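Local coordinates for heroin esterase (PDB 1LZL), which probably hydrolyses the acetyl ester groups of heroin, as a bacterial acetyl esterase of the alpha/beta hydrolase fold, at residues D62-P72 with G110-R119; V130-H141 with T169-P180. All coordinates share one frame; numbering follows the deposited sequence.

Interaction 1 of 2, residues D62-P72 with G110-R119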
loop_
_atom_site.group_PDB
_atom_site.type_symbol
_atom_site.label_atom_id
_atom_site.label_comp_id
_atom_site.label_asym_id
_atom_site.label_seq_id
_atom_site.Cartn_x
_atom_site.Cartn_y
_atom_site.Cartn_z
ATOM N N ASP A 62 16.777 -14.489 5.985
ATOM C CA ASP A 62 15.438 -14.257 6.496
ATOM C C ASP A 62 14.512 -15.409 6.175
ATOM O O ASP A 62 14.711 -16.125 5.208
ATOM C CB ASP A 62 14.884 -12.951 5.883
ATOM C CG ASP A 62 15.570 -11.703 6.378
ATOM O OD1 ASP A 62 16.394 -11.781 7.318
ATOM O OD2 ASP A 62 15.232 -10.630 5.830
ATOM N N PRO A 63 13.461 -15.569 6.983
ATOM C CA PRO A 63 12.464 -16.616 6.722
ATOM C C PRO A 63 11.748 -16.440 5.376
ATOM O O PRO A 63 11.725 -15.364 4.767
ATOM C CB PRO A 63 11.456 -16.455 7.859
ATOM C CG PRO A 63 12.049 -15.536 8.819
ATOM C CD PRO A 63 13.156 -14.784 8.176
ATOM N N GLU A 64 11.092 -17.491 4.896
ATOM C CA GLU A 64 10.271 -17.478 3.708
ATOM C C GLU A 64 9.161 -16.417 3.872
ATOM O O GLU A 64 8.716 -16.196 4.978
ATOM C CB GLU A 64 9.615 -18.839 3.435
ATOM C CG GLU A 64 10.620 -19.990 3.516
ATOM C CD GLU A 64 10.175 -20.984 4.583
ATOM O OE1 GLU A 64 10.496 -20.762 5.774
ATOM O OE2 GLU A 64 9.490 -21.956 4.228
ATOM N N VAL A 65 8.809 -15.794 2.773
ATOM C CA VAL A 65 7.738 -14.804 2.725
ATOM C C VAL A 65 6.557 -15.443 2.038
ATOM O O VAL A 65 6.628 -15.775 0.845
ATOM C CB VAL A 65 8.231 -13.548 1.991
ATOM C CG1 VAL A 65 7.143 -12.494 1.885
ATOM C CG2 VAL A 65 9.454 -12.996 2.729
ATOM N N LYS A 66 5.456 -15.589 2.797
ATOM C CA LYS A 66 4.301 -16.162 2.099
ATOM C C LYS A 66 3.573 -15.099 1.252
ATOM O O LYS A 66 3.571 -13.927 1.564
ATOM C CB LYS A 66 3.274 -16.756 3.052
ATOM C CG LYS A 66 3.922 -17.772 3.998
ATOM C CD LYS A 66 4.530 -18.963 3.254
ATOM C CE LYS A 66 4.993 -20.050 4.225
ATOM N NZ LYS A 66 5.807 -21.095 3.528
ATOM N N ILE A 67 2.981 -15.573 0.159
ATOM C CA ILE A 67 2.251 -14.780 -0.796
ATOM C C ILE A 67 0.871 -15.412 -1.000
ATOM O O ILE A 67 0.768 -16.604 -1.322
ATOM C CB ILE A 67 2.989 -14.710 -2.141
ATOM C CG1 ILE A 67 4.359 -14.040 -1.960
ATOM C CG2 ILE A 67 2.139 -14.022 -3.202
ATOM C CD1 ILE A 67 5.213 -14.203 -3.223
ATOM N N ARG A 68 -0.175 -14.632 -0.834
ATOM C CA ARG A 68 -1.525 -15.074 -1.193
ATOM C C ARG A 68 -1.695 -14.745 -2.668
ATOM O O ARG A 68 -1.843 -13.579 -3.062
ATOM C CB ARG A 68 -2.581 -14.377 -0.351
ATOM C CG ARG A 68 -2.425 -14.639 1.136
ATOM C CD ARG A 68 -3.428 -13.946 2.000
ATOM N NE ARG A 68 -4.834 -14.343 1.950
ATOM C CZ ARG A 68 -5.321 -15.436 2.503
ATOM N NH1 ARG A 68 -4.518 -16.287 3.136
ATOM N NH2 ARG A 68 -6.618 -15.634 2.398
ATOM N N PHE A 69 -1.672 -15.781 -3.492
ATOM C CA PHE A 69 -1.584 -15.642 -4.949
ATOM C C PHE A 69 -2.940 -15.962 -5.548
ATOM O O PHE A 69 -3.430 -17.117 -5.538
ATOM C CB PHE A 69 -0.485 -16.572 -5.454
ATOM C CG PHE A 69 -0.198 -16.441 -6.936
ATOM C CD1 PHE A 69 0.197 -15.218 -7.449
ATOM C CD2 PHE A 69 -0.288 -17.524 -7.810
ATOM C CE1 PHE A 69 0.515 -15.044 -8.798
ATOM C CE2 PHE A 69 -0.007 -17.378 -9.159
ATOM C CZ PHE A 69 0.370 -16.130 -9.650
ATOM N N VAL A 70 -3.591 -14.929 -6.028
ATOM C CA VAL A 70 -4.944 -14.899 -6.547
ATOM C C VAL A 70 -4.899 -14.933 -8.061
ATOM O O VAL A 70 -4.254 -14.077 -8.705
ATOM C CB VAL A 70 -5.731 -13.679 -6.046
ATOM C CG1 VAL A 70 -7.213 -13.775 -6.456
ATOM C CG2 VAL A 70 -5.614 -13.536 -4.525
ATOM N N THR A 71 -5.561 -15.930 -8.640
ATOM C CA THR A 71 -5.573 -15.999 -10.110
ATOM C C THR A 71 -6.994 -16.092 -10.656
ATOM O O THR A 71 -7.909 -16.651 -10.047
ATOM C CB THR A 71 -4.723 -17.174 -10.616
ATOM O OG1 THR A 71 -5.161 -18.359 -9.923
ATOM C CG2 THR A 71 -3.255 -16.987 -10.244
ATOM N N PRO A 72 -7.253 -15.519 -11.806
ATOM C CA PRO A 72 -8.618 -15.595 -12.331
ATOM C C PRO A 72 -8.858 -16.974 -12.945
ATOM O O PRO A 72 -7.946 -17.540 -13.537
ATOM C CB PRO A 72 -8.597 -14.542 -13.430
ATOM C CG PRO A 72 -7.178 -14.393 -13.834
ATOM C CD PRO A 72 -6.314 -14.747 -12.679
ATOM N N GLY A 110 -8.652 -9.823 -14.792
ATOM C CA GLY A 110 -8.038 -11.021 -15.340
ATOM C C GLY A 110 -6.538 -11.099 -15.147
ATOM O O GLY A 110 -5.764 -11.698 -15.891
ATOM N N PHE A 111 -6.076 -10.455 -14.072
ATOM C CA PHE A 111 -4.677 -10.325 -13.700
ATOM C C PHE A 111 -4.436 -11.203 -12.464
ATOM O O PHE A 111 -5.317 -11.336 -11.605
ATOM C CB PHE A 111 -4.270 -8.889 -13.388
ATOM C CG PHE A 111 -4.336 -7.882 -14.520
ATOM C CD1 PHE A 111 -4.547 -8.271 -15.837
ATOM C CD2 PHE A 111 -4.207 -6.514 -14.228
ATOM C CE1 PHE A 111 -4.610 -7.291 -16.811
ATOM C CE2 PHE A 111 -4.237 -5.531 -15.201
ATOM C CZ PHE A 111 -4.451 -5.952 -16.512
ATOM N N ALA A 112 -3.236 -11.785 -12.396
ATOM C CA ALA A 112 -2.810 -12.416 -11.147
ATOM C C ALA A 112 -2.475 -11.353 -10.114
ATOM O O ALA A 112 -2.111 -10.223 -10.444
ATOM C CB ALA A 112 -1.597 -13.292 -11.412
ATOM N N VAL A 113 -2.645 -11.722 -8.842
ATOM C CA VAL A 113 -2.307 -10.805 -7.764
ATOM C C VAL A 113 -1.485 -11.562 -6.740
ATOM O O VAL A 113 -1.893 -12.612 -6.231
ATOM C CB VAL A 113 -3.560 -10.204 -7.120
ATOM C CG1 VAL A 113 -3.103 -9.254 -6.013
ATOM C CG2 VAL A 113 -4.456 -9.493 -8.128
ATOM N N ALA A 114 -0.302 -11.029 -6.453
ATOM C CA ALA A 114 0.608 -11.631 -5.463
ATOM C C ALA A 114 0.536 -10.747 -4.219
ATOM O O ALA A 114 1.178 -9.685 -4.195
ATOM C CB ALA A 114 2.015 -11.714 -6.039
ATOM N N ASN A 115 -0.282 -11.123 -3.255
ATOM C CA ASN A 115 -0.517 -10.341 -2.038
ATOM C C ASN A 115 0.444 -10.751 -0.937
ATOM O O ASN A 115 0.426 -11.891 -0.455
ATOM C CB ASN A 115 -1.970 -10.628 -1.695
ATOM C CG ASN A 115 -2.502 -9.911 -0.488
ATOM O OD1 ASN A 115 -1.822 -9.017 0.023
ATOM N ND2 ASN A 115 -3.673 -10.306 -0.002
ATOM N N VAL A 116 1.352 -9.847 -0.564
ATOM C CA VAL A 116 2.545 -10.259 0.218
ATOM C C VAL A 116 2.379 -10.208 1.732
ATOM O O VAL A 116 1.996 -9.161 2.296
ATOM C CB VAL A 116 3.738 -9.359 -0.168
ATOM C CG1 VAL A 116 4.993 -9.796 0.580
ATOM C CG2 VAL A 116 4.016 -9.324 -1.663
ATOM N N GLU A 117 2.679 -11.307 2.405
ATOM C CA GLU A 117 2.685 -11.350 3.881
ATOM C C GLU A 117 4.040 -10.909 4.403
ATOM O O GLU A 117 4.936 -11.712 4.659
ATOM C CB GLU A 117 2.334 -12.748 4.366
ATOM C CG GLU A 117 2.062 -12.779 5.872
ATOM C CD GLU A 117 0.663 -12.351 6.183
ATOM O OE1 GLU A 117 0.417 -11.147 6.342
ATOM O OE2 GLU A 117 -0.228 -13.211 6.271
ATOM N N TYR A 118 4.253 -9.588 4.504
ATOM C CA TYR A 118 5.515 -9.111 5.064
ATOM C C TYR A 118 5.526 -9.165 6.573
ATOM O O TYR A 118 4.458 -9.160 7.230
ATOM C CB TYR A 118 5.820 -7.708 4.549
ATOM C CG TYR A 118 4.810 -6.628 4.890
ATOM C CD1 TYR A 118 4.948 -5.904 6.072
ATOM C CD2 TYR A 118 3.755 -6.352 4.047
ATOM C CE1 TYR A 118 3.991 -4.919 6.355
ATOM C CE2 TYR A 118 2.800 -5.365 4.307
ATOM C CZ TYR A 118 2.948 -4.666 5.476
ATOM O OH TYR A 118 2.052 -3.657 5.792
ATOM N N ARG A 119 6.730 -9.206 7.131
ATOM C CA ARG A 119 6.800 -9.187 8.597
ATOM C C ARG A 119 6.496 -7.808 9.178
ATOM O O ARG A 119 6.902 -6.788 8.619
ATOM C CB ARG A 119 8.229 -9.552 9.006
ATOM C CG ARG A 119 8.551 -11.031 8.802
ATOM C CD ARG A 119 10.038 -11.299 9.061
ATOM N NE ARG A 119 10.787 -10.571 8.011
ATOM C CZ ARG A 119 12.103 -10.429 8.020
ATOM N NH1 ARG A 119 12.828 -10.956 9.027
ATOM N NH2 ARG A 119 12.728 -9.745 7.050
HETATM O O HOH W 1 15.584 -9.966 9.287
#
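Asp62 and Arg119 form a salt bridge at one end of this contact. Asp62 OD2 lies 2.9 Å from Arg119 NH2, but the hydrogen bond within it is weak, with an N-H...O angle of 129°. The carboxylate and guanidinium planes are turned 58° apart, so the two groups do not meet flat. One water bridges the other two ends: it donates to Asp62 OD1 and accepts from Arg119 NH1, in the guanidinium plane. Arg119 NE goes to a second carboxylate, that of Asp132. The arginine's charge, set between two carboxylates, probably favours their ionised form.

The backbones then pair as antiparallel strands. Arg68 and Asn115 form one hydrogen-bonded pair, with Arg68 N to Asn115 O at 2.8 Å. Val70 and Val113 form the next, and Val70 N to Val113 O is the straighter bond, at 169°. Glu117 N reaches Lys66 O at 2.9 Å. Strand 65-72 lies between strand 49-56 and strand 112-116 in the sheet of the alpha/beta hydrolase fold and runs antiparallel to both.

Ile67, Phe69, Ala114 and Val116 share one face of this sheet. Ile67 CG2, the branch anti to the backbone N, lies over Ala114, 3.7 Å from its CB. The Phe69 ring reaches along the strand, with CE1 3.8 Å from Ala112 CB. On the other face Arg68 and Asn115 run side by side, their flat ends almost perpendicular. Arg68 goes on to Asp99, and Asn115 ND2 to Ala95 O. At the far end Pro72 CG packs 3.6 Å from Gly110 C.

Interaction 2 of 2, residues V130-H141 with T169-P180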
loop_
_atom_site.group_PDB
_atom_site.type_symbol
_atom_site.label_atom_id
_atom_site.label_comp_id
_atom_site.label_asym_id
_atom_site.label_seq_id
_atom_site.Cartn_x
_atom_site.Cartn_y
_atom_site.Cartn_z
ATOM N N VAL A 130 10.608 -4.131 4.030
ATOM C CA VAL A 130 10.750 -3.850 2.601
ATOM C C VAL A 130 11.546 -4.987 1.961
ATOM O O VAL A 130 11.282 -5.346 0.808
ATOM C CB VAL A 130 11.400 -2.473 2.339
ATOM C CG1 VAL A 130 12.884 -2.493 2.584
ATOM C CG2 VAL A 130 11.063 -1.999 0.919
ATOM N N ASN A 131 12.488 -5.607 2.699
ATOM C CA ASN A 131 13.227 -6.745 2.142
ATOM C C ASN A 131 12.261 -7.891 1.821
ATOM O O ASN A 131 12.450 -8.580 0.790
ATOM C CB ASN A 131 14.363 -7.211 3.071
ATOM C CG ASN A 131 15.543 -6.220 3.049
ATOM O OD1 ASN A 131 15.588 -5.355 2.152
ATOM N ND2 ASN A 131 16.460 -6.371 3.997
ATOM N N ASP A 132 11.239 -8.122 2.633
ATOM C CA ASP A 132 10.280 -9.189 2.336
ATOM C C ASP A 132 9.523 -8.885 1.053
ATOM O O ASP A 132 9.236 -9.772 0.244
ATOM C CB ASP A 132 9.256 -9.339 3.477
ATOM C CG ASP A 132 9.912 -9.854 4.753
ATOM O OD1 ASP A 132 11.032 -10.413 4.701
ATOM O OD2 ASP A 132 9.245 -9.716 5.826
ATOM N N CYS A 133 9.185 -7.593 0.853
ATOM C CA CYS A 133 8.426 -7.236 -0.365
ATOM C C CYS A 133 9.325 -7.400 -1.601
ATOM O O CYS A 133 8.865 -7.865 -2.652
ATOM C CB CYS A 133 7.929 -5.794 -0.223
ATOM S SG CYS A 133 6.648 -5.619 1.079
ATOM N N TYR A 134 10.592 -7.000 -1.432
ATOM C CA TYR A 134 11.496 -7.135 -2.606
ATOM C C TYR A 134 11.787 -8.612 -2.869
ATOM O O TYR A 134 11.867 -9.013 -4.031
ATOM C CB TYR A 134 12.747 -6.288 -2.400
ATOM C CG TYR A 134 13.706 -6.290 -3.561
ATOM C CD1 TYR A 134 13.286 -5.771 -4.776
ATOM C CD2 TYR A 134 14.982 -6.794 -3.432
ATOM C CE1 TYR A 134 14.131 -5.760 -5.859
ATOM C CE2 TYR A 134 15.850 -6.775 -4.538
ATOM C CZ TYR A 134 15.404 -6.251 -5.720
ATOM O OH TYR A 134 16.218 -6.227 -6.859
ATOM N N ALA A 135 11.885 -9.382 -1.787
ATOM C CA ALA A 135 12.086 -10.822 -1.979
ATOM C C ALA A 135 10.934 -11.437 -2.742
ATOM O O ALA A 135 11.146 -12.302 -3.609
ATOM C CB ALA A 135 12.265 -11.477 -0.620
ATOM N N ALA A 136 9.705 -11.012 -2.444
ATOM C CA ALA A 136 8.525 -11.526 -3.140
ATOM C C ALA A 136 8.581 -11.092 -4.590
ATOM O O ALA A 136 8.263 -11.831 -5.519
ATOM C CB ALA A 136 7.247 -10.988 -2.452
ATOM N N LEU A 137 9.003 -9.854 -4.890
ATOM C CA LEU A 137 9.131 -9.364 -6.265
ATOM C C LEU A 137 10.165 -10.170 -7.037
ATOM O O LEU A 137 9.888 -10.585 -8.172
ATOM C CB LEU A 137 9.487 -7.864 -6.226
ATOM C CG LEU A 137 9.669 -7.230 -7.618
ATOM C CD1 LEU A 137 8.361 -7.266 -8.421
ATOM C CD2 LEU A 137 10.196 -5.793 -7.555
ATOM N N LEU A 138 11.325 -10.378 -6.429
ATOM C CA LEU A 138 12.376 -11.215 -7.064
ATOM C C LEU A 138 11.840 -12.593 -7.408
ATOM O O LEU A 138 12.125 -13.131 -8.481
ATOM C CB LEU A 138 13.557 -11.329 -6.096
ATOM C CG LEU A 138 14.474 -10.099 -5.995
ATOM C CD1 LEU A 138 15.486 -10.261 -4.873
ATOM C CD2 LEU A 138 15.241 -9.921 -7.314
ATOM N N TYR A 139 11.110 -13.165 -6.452
ATOM C CA TYR A 139 10.565 -14.510 -6.668
ATOM C C TYR A 139 9.550 -14.514 -7.783
ATOM O O TYR A 139 9.631 -15.395 -8.663
ATOM C CB TYR A 139 9.930 -14.973 -5.351
ATOM C CG TYR A 139 9.130 -16.252 -5.551
ATOM C CD1 TYR A 139 9.787 -17.479 -5.627
ATOM C CD2 TYR A 139 7.736 -16.212 -5.652
ATOM C CE1 TYR A 139 9.007 -18.624 -5.807
ATOM C CE2 TYR A 139 6.956 -17.333 -5.838
ATOM C CZ TYR A 139 7.642 -18.541 -5.902
ATOM O OH TYR A 139 6.917 -19.698 -6.102
ATOM N N ILE A 140 8.542 -13.627 -7.749
ATOM C CA ILE A 140 7.516 -13.715 -8.820
ATOM C C ILE A 140 8.124 -13.476 -10.193
ATOM O O ILE A 140 7.680 -14.094 -11.173
ATOM C CB ILE A 140 6.268 -12.865 -8.579
ATOM C CG1 ILE A 140 6.546 -11.380 -8.506
ATOM C CG2 ILE A 140 5.536 -13.389 -7.336
ATOM C CD1 ILE A 140 5.254 -10.599 -8.274
ATOM N N HIS A 141 9.145 -12.623 -10.288
ATOM C CA HIS A 141 9.773 -12.310 -11.563
ATOM C C HIS A 141 10.551 -13.530 -12.035
ATOM O O HIS A 141 10.397 -13.912 -13.207
ATOM C CB HIS A 141 10.707 -11.098 -11.391
ATOM C CG HIS A 141 11.376 -10.798 -12.698
ATOM N ND1 HIS A 141 12.709 -11.054 -12.839
ATOM C CD2 HIS A 141 10.909 -10.323 -13.884
ATOM C CE1 HIS A 141 13.066 -10.722 -14.089
ATOM N NE2 HIS A 141 11.997 -10.284 -14.735
ATOM N N THR A 169 10.076 -0.526 -2.418
ATOM C CA THR A 169 10.372 -1.687 -3.243
ATOM C C THR A 169 10.614 -1.280 -4.696
ATOM O O THR A 169 11.524 -1.842 -5.351
ATOM C CB THR A 169 9.193 -2.677 -3.171
ATOM O OG1 THR A 169 9.123 -3.112 -1.784
ATOM C CG2 THR A 169 9.469 -3.894 -4.035
ATOM N N VAL A 170 9.861 -0.337 -5.218
ATOM C CA VAL A 170 10.037 0.123 -6.606
ATOM C C VAL A 170 11.330 0.906 -6.750
ATOM O O VAL A 170 12.034 0.685 -7.761
ATOM C CB VAL A 170 8.798 0.918 -7.051
ATOM C CG1 VAL A 170 9.067 1.683 -8.363
ATOM C CG2 VAL A 170 7.598 -0.017 -7.199
ATOM N N LEU A 171 11.722 1.715 -5.790
ATOM C CA LEU A 171 13.032 2.360 -5.779
ATOM C C LEU A 171 14.129 1.290 -5.790
ATOM O O LEU A 171 15.074 1.391 -6.588
ATOM C CB LEU A 171 13.244 3.297 -4.587
ATOM C CG LEU A 171 12.523 4.639 -4.781
ATOM C CD1 LEU A 171 12.302 5.290 -3.420
ATOM C CD2 LEU A 171 13.350 5.521 -5.723
ATOM N N LYS A 172 14.001 0.288 -4.912
ATOM C CA LYS A 172 15.008 -0.765 -4.808
ATOM C C LYS A 172 15.103 -1.536 -6.101
ATOM O O LYS A 172 16.229 -1.851 -6.581
ATOM C CB LYS A 172 14.649 -1.685 -3.615
ATOM C CG LYS A 172 15.746 -2.745 -3.415
ATOM C CD LYS A 172 15.617 -3.326 -2.001
ATOM C CE LYS A 172 16.282 -2.349 -1.020
ATOM N NZ LYS A 172 17.656 -2.784 -0.590
ATOM N N ALA A 173 13.993 -1.841 -6.754
ATOM C CA ALA A 173 13.961 -2.591 -8.022
ATOM C C ALA A 173 14.690 -1.819 -9.115
ATOM O O ALA A 173 15.514 -2.392 -9.850
ATOM C CB ALA A 173 12.529 -2.952 -8.416
ATOM N N ARG A 174 14.412 -0.504 -9.167
ATOM C CA ARG A 174 15.125 0.292 -10.163
ATOM C C ARG A 174 16.609 0.298 -9.913
ATOM O O ARG A 174 17.417 0.070 -10.826
ATOM C CB ARG A 174 14.565 1.729 -10.137
ATOM C CG ARG A 174 15.298 2.618 -11.124
ATOM C CD ARG A 174 15.165 4.075 -10.815
ATOM N NE ARG A 174 15.782 4.420 -9.544
ATOM C CZ ARG A 174 15.667 5.617 -8.933
ATOM N NH1 ARG A 174 14.952 6.621 -9.457
ATOM N NH2 ARG A 174 16.290 5.779 -7.769
ATOM N N ASP A 175 16.958 0.584 -8.644
ATOM C CA ASP A 175 18.377 0.717 -8.307
ATOM C C ASP A 175 19.174 -0.563 -8.510
ATOM O O ASP A 175 20.352 -0.496 -8.908
ATOM C CB ASP A 175 18.510 1.188 -6.864
ATOM C CG ASP A 175 18.089 2.621 -6.645
ATOM O OD1 ASP A 175 17.817 3.346 -7.627
ATOM O OD2 ASP A 175 18.016 3.055 -5.471
ATOM N N GLU A 176 18.583 -1.734 -8.258
ATOM C CA GLU A 176 19.333 -2.979 -8.387
ATOM C C GLU A 176 19.346 -3.497 -9.820
ATOM O O GLU A 176 20.292 -4.249 -10.137
ATOM C CB GLU A 176 18.739 -4.051 -7.469
ATOM C CG GLU A 176 18.935 -3.772 -5.990
ATOM C CD GLU A 176 20.324 -3.330 -5.596
ATOM O OE1 GLU A 176 21.347 -3.835 -6.138
ATOM O OE2 GLU A 176 20.524 -2.455 -4.719
ATOM N N GLY A 177 18.404 -3.135 -10.668
ATOM C CA GLY A 177 18.433 -3.452 -12.078
ATOM C C GLY A 177 18.143 -4.881 -12.440
ATOM O O GLY A 177 18.476 -5.304 -13.555
ATOM N N VAL A 178 17.506 -5.634 -11.548
ATOM C CA VAL A 178 17.175 -7.036 -11.819
ATOM C C VAL A 178 15.757 -7.192 -12.340
ATOM O O VAL A 178 15.467 -7.828 -13.344
ATOM C CB VAL A 178 17.433 -7.879 -10.552
ATOM C CG1 VAL A 178 17.009 -9.330 -10.783
ATOM C CG2 VAL A 178 18.908 -7.801 -10.176
ATOM N N VAL A 179 14.795 -6.593 -11.644
ATOM C CA VAL A 179 13.376 -6.810 -11.976
ATOM C C VAL A 179 12.790 -5.553 -12.605
ATOM O O VAL A 179 12.829 -4.511 -11.909
ATOM C CB VAL A 179 12.533 -7.095 -10.713
ATOM C CG1 VAL A 179 11.056 -7.329 -11.122
ATOM C CG2 VAL A 179 13.117 -8.261 -9.966
ATOM N N PRO A 180 12.256 -5.618 -13.810
ATOM C CA PRO A 180 11.602 -4.448 -14.417
ATOM C C PRO A 180 10.181 -4.345 -13.819
ATOM O O PRO A 180 9.442 -5.337 -13.736
ATOM C CB PRO A 180 11.575 -4.799 -15.881
ATOM C CG PRO A 180 11.351 -6.290 -15.869
ATOM C CD PRO A 180 12.212 -6.803 -14.737
HETATM O O HOH W 2 15.798 -5.090 -9.375
#
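Two helices on one side of the alpha/beta hydrolase sheet pack here, 128-142 and 161-176, at 56° between the axes of their short segments. The link is knobs-into-holes. Tyr134 sits among Thr169, Lys172, Ala173 and Glu176. Thr169 sits among Val130, Cys133, Leu137 and Tyr134. The Tyr134 ring is sandwiched: Lys172 CG lies over its centre, 3.9 Å from the centroid, as a CH-pi contact, and Leu138 CG lies over the opposite face, toward the rim. Tyr134 CG is anti to the backbone N (chi1 -177°), which carries the hydroxyl across to Glu176 CB, 3.4 Å from OH. A water in the ring plane, 2.8 Å from Tyr134 OH, donates to Ala173 O and accepts from Val179 N. A leucine in place of Tyr134 would probably leave this water without its hydroxyl partner and Lys172 CG without a ring to lie on. After the end of helix 161-176, Val179 CG1 packs 3.8 Å from Leu137 CG, and its CG2 lies 3.8 Å from Leu138 CD2. His141 turns one ring face to Val179. Helix 161-176 follows the probable nucleophile elbow at Ser160, and a layer of helices packed on the face of the sheet is typical of the alpha/beta hydrolase fold.

Interaction 1 is strand pairing within the sheet, and interaction 2 is helix packing on one side of it. The chain runs from strand 112-116 into helix 128-142, so the two contacts are consecutive, their centres about 14 Å apart. They touch directly: Arg119 NE of interaction 1 forms a salt bridge with Asp132 OD2 of interaction 2, and Val116 packs on Ala136. In interaction 1 most strand residues are buried and the Asp62-Arg119 end is partly exposed. In interaction 2 Tyr134, Thr169 and Leu137 are buried, while Glu176, Val178 and Pro180 are exposed. Interaction 1 rests on backbone hydrogen bonds. Interaction 2 has no direct hydrogen bond across it and relies on apolar packing, with one bridging water.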